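Local atomic coordinates of Kiaa0380 (PDB entry 1HTJ), a protein that probably links heterotrimeric G-protein signalling to Rho GTPases as a guanine nucleotide exchange factor, represented here by its RGS-like domain. Residues Leu48-Ser53 with Ile136-Thr141; Pro57-Phe62 with Met129-Glu134; Cys65-Gln70 with Glu123-Ala128. The protein carries 3 engineered substitutions. All blocks are in the same frame, centred on the assembly; numbering follows the deposited sequence.

Contact 1: Leu48-Ser53 with Ile136-Thr141; sequences LRYIFS and IHDYRT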
loop_
_atom_site.group_PDB
_atom_site.type_symbol
_atom_site.label_atom_id
_atom_site.label_comp_id
_atom_site.label_asym_id
_atom_site.label_seq_id
_atom_site.Cartn_x
_atom_site.Cartn_y
_atom_site.Cartn_z
ATOM N N LEU A 48 6.480 -1.536 4.270
ATOM C CA LEU A 48 5.213 -2.199 4.549
ATOM C C LEU A 48 5.322 -3.143 5.746
ATOM O O LEU A 48 4.392 -3.281 6.532
ATOM C CB LEU A 48 4.733 -2.951 3.296
ATOM C CG LEU A 48 4.062 -2.084 2.220
ATOM C CD1 LEU A 48 3.887 -2.870 0.935
ATOM C CD2 LEU A 48 2.708 -1.639 2.726
ATOM N N ARG A 49 6.469 -3.787 5.892
ATOM C CA ARG A 49 6.670 -4.693 7.017
ATOM C C ARG A 49 6.548 -3.901 8.317
ATOM O O ARG A 49 5.965 -4.370 9.286
ATOM C CB ARG A 49 8.048 -5.370 6.908
ATOM C CG ARG A 49 8.077 -6.409 5.802
ATOM C CD ARG A 49 9.447 -7.007 5.586
ATOM N NE ARG A 49 9.909 -7.780 6.727
ATOM C CZ ARG A 49 10.972 -8.583 6.693
ATOM N NH1 ARG A 49 11.673 -8.707 5.583
ATOM N NH2 ARG A 49 11.334 -9.275 7.766
ATOM N N TYR A 50 7.091 -2.689 8.322
ATOM C CA TYR A 50 7.003 -1.841 9.492
ATOM C C TYR A 50 5.526 -1.516 9.711
ATOM O O TYR A 50 4.995 -1.695 10.812
ATOM C CB TYR A 50 7.805 -0.540 9.296
ATOM C CG TYR A 50 7.402 0.545 10.282
ATOM C CD1 TYR A 50 7.672 0.417 11.648
ATOM C CD2 TYR A 50 6.651 1.647 9.861
ATOM C CE1 TYR A 50 7.186 1.364 12.574
ATOM C CE2 TYR A 50 6.164 2.587 10.767
ATOM C CZ TYR A 50 6.424 2.444 12.122
ATOM O OH TYR A 50 5.874 3.350 13.016
ATOM N N ILE A 51 4.863 -1.052 8.660
ATOM C CA ILE A 51 3.451 -0.701 8.753
ATOM C C ILE A 51 2.627 -1.871 9.300
ATOM O O ILE A 51 1.936 -1.744 10.311
ATOM C CB ILE A 51 2.868 -0.331 7.371
ATOM C CG1 ILE A 51 3.603 0.879 6.777
ATOM C CG2 ILE A 51 1.362 -0.081 7.501
ATOM C CD1 ILE A 51 3.411 2.176 7.519
ATOM N N PHE A 52 2.701 -3.011 8.620
ATOM C CA PHE A 52 1.937 -4.186 9.026
ATOM C C PHE A 52 2.191 -4.598 10.474
ATOM O O PHE A 52 1.276 -5.056 11.154
ATOM C CB PHE A 52 2.229 -5.365 8.096
ATOM C CG PHE A 52 1.496 -5.300 6.775
ATOM C CD1 PHE A 52 1.215 -6.474 6.063
ATOM C CD2 PHE A 52 1.100 -4.079 6.233
ATOM C CE1 PHE A 52 0.555 -6.429 4.837
ATOM C CE2 PHE A 52 0.433 -4.025 4.994
ATOM C CZ PHE A 52 0.164 -5.198 4.303
ATOM N N SER A 53 3.432 -4.417 10.935
ATOM C CA SER A 53 3.812 -4.774 12.298
ATOM C C SER A 53 3.422 -3.783 13.381
ATOM O O SER A 53 3.055 -4.197 14.475
ATOM C CB SER A 53 5.329 -4.952 12.414
ATOM O OG SER A 53 5.822 -5.936 11.521
ATOM N N ILE A 136 5.826 7.620 7.346
ATOM C CA ILE A 136 7.119 7.658 6.680
ATOM C C ILE A 136 8.167 8.212 7.662
ATOM O O ILE A 136 9.279 7.697 7.751
ATOM C CB ILE A 136 7.065 8.515 5.387
ATOM C CG1 ILE A 136 6.624 7.624 4.221
ATOM C CG2 ILE A 136 8.432 9.155 5.102
ATOM C CD1 ILE A 136 6.429 8.344 2.901
ATOM N N HIS A 137 7.791 9.240 8.412
ATOM C CA HIS A 137 8.686 9.831 9.401
ATOM C C HIS A 137 9.012 8.778 10.473
ATOM O O HIS A 137 10.169 8.582 10.864
ATOM C CB HIS A 137 8.010 11.053 10.056
ATOM C CG HIS A 137 8.550 11.385 11.417
ATOM N ND1 HIS A 137 9.807 11.926 11.613
ATOM C CD2 HIS A 137 8.036 11.168 12.654
ATOM C CE1 HIS A 137 10.046 12.019 12.910
ATOM N NE2 HIS A 137 8.989 11.565 13.564
ATOM N N ASP A 138 7.972 8.104 10.945
ATOM C CA ASP A 138 8.136 7.092 11.966
ATOM C C ASP A 138 9.109 6.011 11.550
ATOM O O ASP A 138 9.955 5.600 12.339
ATOM C CB ASP A 138 6.795 6.474 12.310
ATOM C CG ASP A 138 5.899 7.440 13.003
ATOM O OD1 ASP A 138 6.418 8.217 13.842
ATOM O OD2 ASP A 138 4.683 7.422 12.723
ATOM N N TYR A 139 8.992 5.549 10.310
ATOM C CA TYR A 139 9.894 4.515 9.856
ATOM C C TYR A 139 11.330 5.023 9.765
ATOM O O TYR A 139 12.262 4.286 10.084
ATOM C CB TYR A 139 9.479 3.924 8.507
ATOM C CG TYR A 139 10.380 2.760 8.161
ATOM C CD1 TYR A 139 10.501 1.681 9.040
ATOM C CD2 TYR A 139 11.215 2.793 7.036
ATOM C CE1 TYR A 139 11.433 0.675 8.830
ATOM C CE2 TYR A 139 12.164 1.780 6.812
ATOM C CZ TYR A 139 12.266 0.731 7.726
ATOM O OH TYR A 139 13.242 -0.228 7.586
ATOM N N ARG A 140 11.513 6.269 9.334
ATOM C CA ARG A 140 12.866 6.818 9.240
ATOM C C ARG A 140 13.477 6.879 10.633
ATOM O O ARG A 140 14.677 6.721 10.801
ATOM C CB ARG A 140 12.854 8.207 8.590
ATOM C CG ARG A 140 12.793 8.148 7.044
ATOM C CD ARG A 140 11.649 8.988 6.458
ATOM N NE ARG A 140 11.966 10.413 6.393
ATOM C CZ ARG A 140 12.975 10.905 5.677
ATOM N NH1 ARG A 140 13.747 10.074 4.976
ATOM N NH2 ARG A 140 13.224 12.217 5.661
ATOM N N THR A 141 12.642 7.100 11.638
ATOM C CA THR A 141 13.121 7.136 13.005
ATOM C C THR A 141 13.658 5.745 13.351
ATOM O O THR A 141 14.715 5.627 13.956
ATOM C CB THR A 141 11.985 7.528 13.975
ATOM O OG1 THR A 141 11.595 8.884 13.720
ATOM C CG2 THR A 141 12.432 7.377 15.424
HETATM O O HOH W 1 3.845 4.841 12.394
#
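The aromatic side chains of Y50 and Y139 run antiparallel alongside one another: Y50 sets off toward helix 118-144, while Y139 sets off alongside helix 41-54. Their centroids are 5.5 Å apart and the ring planes meet at 38°, an oblique pairing that is neither a stack nor an edge-to-face contact. Within the tyrosine pair, Y139 CD1 lies against Y50 CB and CG, 3.5 Å from Y50 CB. Backbone and ring also meet, since Y139 CA sits 4.3 Å above one face of the Y50 ring, toward its rim. With CG turned opposite the main-chain nitrogen (chi1 162°), Y50 carries its ring across to the second helix and its hydroxyl up to D138. In this all-helical RGS-like domain the pair joins helix 41-54 to helix 118-144, whose nearest CA atoms here, those of Y50 and Y139, are 7.0 Å apart. Y50 also touches K142, one turn beyond D138. Y50 and D138 meet at a slant, ring and carboxylate planes 55° apart, and Y50 OH comes to 3.3 Å from D138 CB. No direct hydrogen bond joins them; a water does, lying 2.6 Å from Y50 OH and donating to D138 OD2 at 2.7 Å. A phenylalanine in place of Y50 would probably leave this water without its partner on helix 41-54 and break the relay to D138. Y139 is fixed at its far end by a hydrogen bond between its OH and E153, and the F31 ring meets it edge-to-face.

Contact 2: Pro57-Phe62 with Met129-Glu134; sequences PSPLLF and MPEIQE
This is an apolar helix-to-helix contact in the interior of the RGS-like domain, where the first turns of helix 58-69 pack against the middle of the long helix 118-144. The short segment axes approach to 8.8 Å and their N-to-C directions diverge by 112°, so the helices cross steeply and only a few residues can meet. Closest in backbone terms are L60 and I132, whose CA atoms are 6.0 Å apart. No hydrogen bond spans the contact, and three aliphatic side chains, P59, L60 and I132, carry most of it. I132 is central: chi1 of -65° sets CG1 beside the backbone N, and from there CD1 reaches the carbonyl of P59 and the backbone of L60. Along that branch, I132 CG1 rests 3.9 Å from P59 CB, and I132 CD1 sits 3.8 Å from L60 CA. P59 offers CB to the branch, while L60 adds its backbone and, more loosely, its CD1 methyl. E131 meets a different atom of the proline, CG rather than CB. Its own CG is anti to the backbone N (chi1 -179°) and the chain stays extended, crossing the proline ring at a slant with its aliphatic part as well as its carboxylate; P59 CG is 3.8 Å from E131 OE1. Helix 118-144 is kinked at P130 and E131, whose nitrogens have no bond to the preceding turn; P130 has no N-H to give. Other residues and atoms of helix 58-69 pack on neighbours: L60 touches F47 and L48 of helix 41-54, and F62 meets F88 of helix 76-89. At the tip of the isoleucine, I132 CD1 lies 3.6 Å from P59 O.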
loop_
_atom_site.group_PDB
_atom_site.type_symbol
_atom_site.label_atom_id
_atom_site.label_comp_id
_atom_site.label_asym_id
_atom_site.label_seq_id
_atom_site.Cartn_x
_atom_site.Cartn_y
_atom_site.Cartn_z
ATOM N N PRO A 57 -2.383 0.069 8.687
ATOM C CA PRO A 57 -2.100 -0.164 7.259
ATOM C C PRO A 57 -3.109 0.443 6.286
ATOM O O PRO A 57 -2.898 0.412 5.073
ATOM C CB PRO A 57 -2.102 -1.681 7.164
ATOM C CG PRO A 57 -3.285 -2.025 8.073
ATOM C CD PRO A 57 -3.017 -1.119 9.297
ATOM N N SER A 58 -4.197 0.991 6.806
ATOM C CA SER A 58 -5.244 1.528 5.954
ATOM C C SER A 58 -4.853 2.623 4.940
ATOM O O SER A 58 -4.989 2.424 3.740
ATOM C CB SER A 58 -6.405 2.017 6.830
ATOM O OG SER A 58 -6.790 1.001 7.751
ATOM N N PRO A 59 -4.359 3.781 5.411
ATOM C CA PRO A 59 -3.998 4.842 4.461
ATOM C C PRO A 59 -3.077 4.468 3.318
ATOM O O PRO A 59 -3.348 4.841 2.168
ATOM C CB PRO A 59 -3.408 5.945 5.353
ATOM C CG PRO A 59 -2.944 5.217 6.568
ATOM C CD PRO A 59 -4.032 4.181 6.791
ATOM N N LEU A 60 -1.998 3.743 3.616
ATOM C CA LEU A 60 -1.069 3.365 2.564
ATOM C C LEU A 60 -1.609 2.286 1.652
ATOM O O LEU A 60 -1.401 2.348 0.436
ATOM C CB LEU A 60 0.265 2.909 3.153
ATOM C CG LEU A 60 1.301 2.449 2.130
ATOM C CD1 LEU A 60 1.526 3.555 1.098
ATOM C CD2 LEU A 60 2.610 2.100 2.843
ATOM N N LEU A 61 -2.277 1.282 2.220
ATOM C CA LEU A 61 -2.815 0.223 1.382
ATOM C C LEU A 61 -3.894 0.813 0.493
ATOM O O LEU A 61 -4.032 0.436 -0.675
ATOM C CB LEU A 61 -3.380 -0.937 2.222
ATOM C CG LEU A 61 -2.340 -1.875 2.861
ATOM C CD1 LEU A 61 -3.051 -3.024 3.583
ATOM C CD2 LEU A 61 -1.400 -2.428 1.766
ATOM N N PHE A 62 -4.658 1.743 1.048
ATOM C CA PHE A 62 -5.701 2.399 0.282
ATOM C C PHE A 62 -5.039 3.148 -0.881
ATOM O O PHE A 62 -5.408 2.988 -2.055
ATOM C CB PHE A 62 -6.458 3.394 1.156
ATOM C CG PHE A 62 -7.322 4.324 0.370
ATOM C CD1 PHE A 62 -8.376 3.825 -0.405
ATOM C CD2 PHE A 62 -7.045 5.692 0.335
ATOM C CE1 PHE A 62 -9.135 4.671 -1.203
ATOM C CE2 PHE A 62 -7.805 6.551 -0.464
ATOM C CZ PHE A 62 -8.852 6.038 -1.235
HETATM N N MSE A 129 -2.614 11.161 2.508
HETATM C CA MSE A 129 -1.212 11.563 2.507
HETATM C C MSE A 129 -0.618 11.982 3.830
HETATM O O MSE A 129 0.467 11.539 4.194
HETATM C CB MSE A 129 -0.979 12.669 1.485
HETATM C CG MSE A 129 -0.642 12.140 0.114
HETATM SE SE MSE A 129 0.820 10.861 0.208
HETATM C CE MSE A 129 1.998 11.846 1.377
ATOM N N PRO A 130 -1.311 12.854 4.562
ATOM C CA PRO A 130 -0.811 13.314 5.858
ATOM C C PRO A 130 -0.403 12.169 6.800
ATOM O O PRO A 130 0.668 12.225 7.418
ATOM C CB PRO A 130 -1.984 14.126 6.404
ATOM C CG PRO A 130 -2.583 14.689 5.167
ATOM C CD PRO A 130 -2.590 13.504 4.238
ATOM N N GLU A 131 -1.249 11.140 6.909
ATOM C CA GLU A 131 -0.934 10.018 7.799
ATOM C C GLU A 131 0.170 9.158 7.216
ATOM O O GLU A 131 1.005 8.621 7.939
ATOM C CB GLU A 131 -2.175 9.167 8.086
ATOM C CG GLU A 131 -1.907 7.992 9.041
ATOM C CD GLU A 131 -3.182 7.438 9.702
ATOM O OE1 GLU A 131 -4.289 7.644 9.157
ATOM O OE2 GLU A 131 -3.078 6.787 10.767
ATOM N N ILE A 132 0.180 9.028 5.903
ATOM C CA ILE A 132 1.223 8.252 5.273
ATOM C C ILE A 132 2.572 8.936 5.559
ATOM O O ILE A 132 3.548 8.276 5.917
ATOM C CB ILE A 132 0.989 8.148 3.761
ATOM C CG1 ILE A 132 -0.304 7.367 3.504
ATOM C CG2 ILE A 132 2.179 7.492 3.096
ATOM C CD1 ILE A 132 -0.623 7.125 2.033
ATOM N N GLN A 133 2.609 10.261 5.422
ATOM C CA GLN A 133 3.826 11.027 5.661
ATOM C C GLN A 133 4.319 10.818 7.076
ATOM O O GLN A 133 5.505 10.608 7.308
ATOM C CB GLN A 133 3.583 12.519 5.431
ATOM C CG GLN A 133 3.636 12.941 3.970
ATOM C CD GLN A 133 4.915 12.493 3.286
ATOM O OE1 GLN A 133 6.017 12.660 3.828
ATOM N NE2 GLN A 133 4.782 11.922 2.087
ATOM N N GLU A 134 3.395 10.888 8.021
ATOM C CA GLU A 134 3.730 10.696 9.417
ATOM C C GLU A 134 4.352 9.302 9.607
ATOM O O GLU A 134 5.371 9.158 10.284
ATOM C CB GLU A 134 2.466 10.832 10.248
ATOM C CG GLU A 134 2.711 11.031 11.712
ATOM C CD GLU A 134 1.523 10.593 12.532
ATOM O OE1 GLU A 134 0.385 11.033 12.215
ATOM O OE2 GLU A 134 1.734 9.805 13.489
#

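Contact 3: Cys65-Gln70 with Glu123-Ala128; sequences CAEVYQ and EAQEAA
Q125 reaches across from helix 118-144 to A66, E67 and Q70 at the C-terminal end of helix 58-69, a polar bridge between two helices of the RGS-like domain. Its CB points toward the other helix, and CG is anti to the carbonyl carbon (chi1 -75°), from where the chain runs out extended. Q125 CG packs 3.6 Å from A66 CB, the small alanine letting the glutamine lie close to the helix; next along, Q125 CD is 3.8 Å from the same methyl. The amide then divides. Q125 NE2 donates to E67 OE1 over 2.9 Å with an N-H...O angle of 169°, a nearly straight bond; the acceptor lies close to the amide plane, and the carboxylate offers the lone pair turned away from its other oxygen. NE2 also bonds to Y63 O, so two acceptors fix the rotation of the amide. E67 bends at chi2 to present OE1, while its OE2 forms a salt bridge with K38, so that the two oxygens have different partners. The other amide branch finds no donor in Q70, whose own NE2 is engaged by R118 O. The two amide planes stand 82° apart, and two acceptors, Q125 OE1 and Q70 OE1, lie 3.1 Å apart without a bond.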
loop_
_atom_site.group_PDB
_atom_site.type_symbol
_atom_site.label_atom_id
_atom_site.label_comp_id
_atom_site.label_asym_id
_atom_site.label_seq_id
_atom_site.Cartn_x
_atom_site.Cartn_y
_atom_site.Cartn_z
ATOM N N CYS A 65 -3.843 0.975 -3.602
ATOM C CA CYS A 65 -4.917 0.381 -4.384
ATOM C C CYS A 65 -5.499 1.427 -5.330
ATOM O O CYS A 65 -5.771 1.126 -6.486
ATOM C CB CYS A 65 -5.991 -0.203 -3.462
ATOM S SG CYS A 65 -5.540 -1.816 -2.724
ATOM N N ALA A 66 -5.663 2.653 -4.837
ATOM C CA ALA A 66 -6.184 3.752 -5.653
ATOM C C ALA A 66 -5.199 4.002 -6.784
ATOM O O ALA A 66 -5.586 4.330 -7.901
ATOM C CB ALA A 66 -6.346 5.015 -4.817
ATOM N N GLU A 67 -3.919 3.833 -6.478
ATOM C CA GLU A 67 -2.860 4.007 -7.456
ATOM C C GLU A 67 -3.031 2.954 -8.560
ATOM O O GLU A 67 -2.966 3.277 -9.748
ATOM C CB GLU A 67 -1.506 3.857 -6.766
ATOM C CG GLU A 67 -0.322 4.390 -7.548
ATOM C CD GLU A 67 -0.425 5.878 -7.859
ATOM O OE1 GLU A 67 -1.212 6.596 -7.191
ATOM O OE2 GLU A 67 0.304 6.325 -8.773
ATOM N N VAL A 68 -3.266 1.701 -8.179
ATOM C CA VAL A 68 -3.467 0.646 -9.172
ATOM C C VAL A 68 -4.726 0.917 -9.992
ATOM O O VAL A 68 -4.739 0.715 -11.209
ATOM C CB VAL A 68 -3.645 -0.739 -8.527
ATOM C CG1 VAL A 68 -3.963 -1.771 -9.600
ATOM C CG2 VAL A 68 -2.383 -1.124 -7.757
ATOM N N TYR A 69 -5.782 1.363 -9.312
ATOM C CA TYR A 69 -7.054 1.651 -9.964
ATOM C C TYR A 69 -6.904 2.622 -11.137
ATOM O O TYR A 69 -7.425 2.385 -12.222
ATOM C CB TYR A 69 -8.039 2.250 -8.963
ATOM C CG TYR A 69 -9.379 2.611 -9.572
ATOM C CD1 TYR A 69 -10.408 1.672 -9.646
ATOM C CD2 TYR A 69 -9.617 3.894 -10.081
ATOM C CE1 TYR A 69 -11.638 1.997 -10.205
ATOM C CE2 TYR A 69 -10.844 4.228 -10.644
ATOM C CZ TYR A 69 -11.849 3.273 -10.700
ATOM O OH TYR A 69 -13.065 3.593 -11.243
ATOM N N GLN A 70 -6.194 3.716 -10.896
ATOM C CA GLN A 70 -5.981 4.745 -11.900
ATOM C C GLN A 70 -5.054 4.318 -13.021
ATOM O O GLN A 70 -4.515 5.165 -13.725
ATOM C CB GLN A 70 -5.410 5.993 -11.240
ATOM C CG GLN A 70 -6.312 6.585 -10.189
ATOM C CD GLN A 70 -5.650 7.722 -9.459
ATOM O OE1 GLN A 70 -4.548 7.576 -8.932
ATOM N NE2 GLN A 70 -6.315 8.867 -9.420
ATOM N N GLU A 123 -8.455 12.425 -5.381
ATOM C CA GLU A 123 -8.770 13.375 -4.324
ATOM C C GLU A 123 -8.668 12.659 -2.976
ATOM O O GLU A 123 -8.227 13.243 -1.991
ATOM C CB GLU A 123 -10.192 13.928 -4.492
ATOM C CG GLU A 123 -10.343 15.040 -5.526
ATOM C CD GLU A 123 -11.792 15.490 -5.691
ATOM O OE1 GLU A 123 -12.408 15.903 -4.681
ATOM O OE2 GLU A 123 -12.312 15.429 -6.833
ATOM N N ALA A 124 -9.090 11.393 -2.946
ATOM C CA ALA A 124 -9.058 10.599 -1.722
ATOM C C ALA A 124 -7.618 10.333 -1.316
ATOM O O ALA A 124 -7.265 10.442 -0.149
ATOM C CB ALA A 124 -9.814 9.280 -1.917
ATOM N N GLN A 125 -6.783 9.989 -2.285
ATOM C CA GLN A 125 -5.390 9.739 -1.985
ATOM C C GLN A 125 -4.809 10.924 -1.217
ATOM O O GLN A 125 -4.105 10.733 -0.212
ATOM C CB GLN A 125 -4.592 9.508 -3.272
ATOM C CG GLN A 125 -4.832 8.155 -3.898
ATOM C CD GLN A 125 -3.938 7.899 -5.094
ATOM O OE1 GLN A 125 -3.995 8.620 -6.084
ATOM N NE2 GLN A 125 -3.111 6.869 -5.012
ATOM N N GLU A 126 -5.108 12.141 -1.673
ATOM C CA GLU A 126 -4.605 13.348 -1.014
ATOM C C GLU A 126 -4.982 13.368 0.461
ATOM O O GLU A 126 -4.195 13.791 1.305
ATOM C CB GLU A 126 -5.162 14.615 -1.670
ATOM C CG GLU A 126 -4.902 14.738 -3.160
ATOM C CD GLU A 126 -3.443 14.533 -3.523
ATOM O OE1 GLU A 126 -2.568 15.268 -2.992
ATOM O OE2 GLU A 126 -3.173 13.632 -4.353
ATOM N N ALA A 127 -6.189 12.909 0.771
ATOM C CA ALA A 127 -6.655 12.894 2.155
ATOM C C ALA A 127 -5.853 11.944 3.043
ATOM O O ALA A 127 -5.711 12.175 4.242
ATOM C CB ALA A 127 -8.129 12.516 2.198
ATOM N N ALA A 128 -5.329 10.875 2.456
ATOM C CA ALA A 128 -4.566 9.892 3.210
ATOM C C ALA A 128 -3.092 10.260 3.364
ATOM O O ALA A 128 -2.409 9.729 4.242
ATOM C CB ALA A 128 -4.676 8.532 2.532
#

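The three contacts follow one another along helix 118-144, which supplies the second segment of each. Contact 1 pairs it with helix 41-54, contacts 2 and 3 with the next helix in the chain, 58-69. The order is nested: contact 3 lies inside the loop closed by contact 2, and both inside that of contact 1, so the first partners run forward as helix 118-144 runs back. Centres of contacts 1 and 2 are about 11 Å apart, those of 2 and 3 about 10 Å, and those of 1 and 3 about 20 Å. Neighbouring contacts touch, I51 on P57 and F62 on A124, so helix 118-144 packs in turn on two consecutive helices, which also pack on each other, within one RGS-like domain.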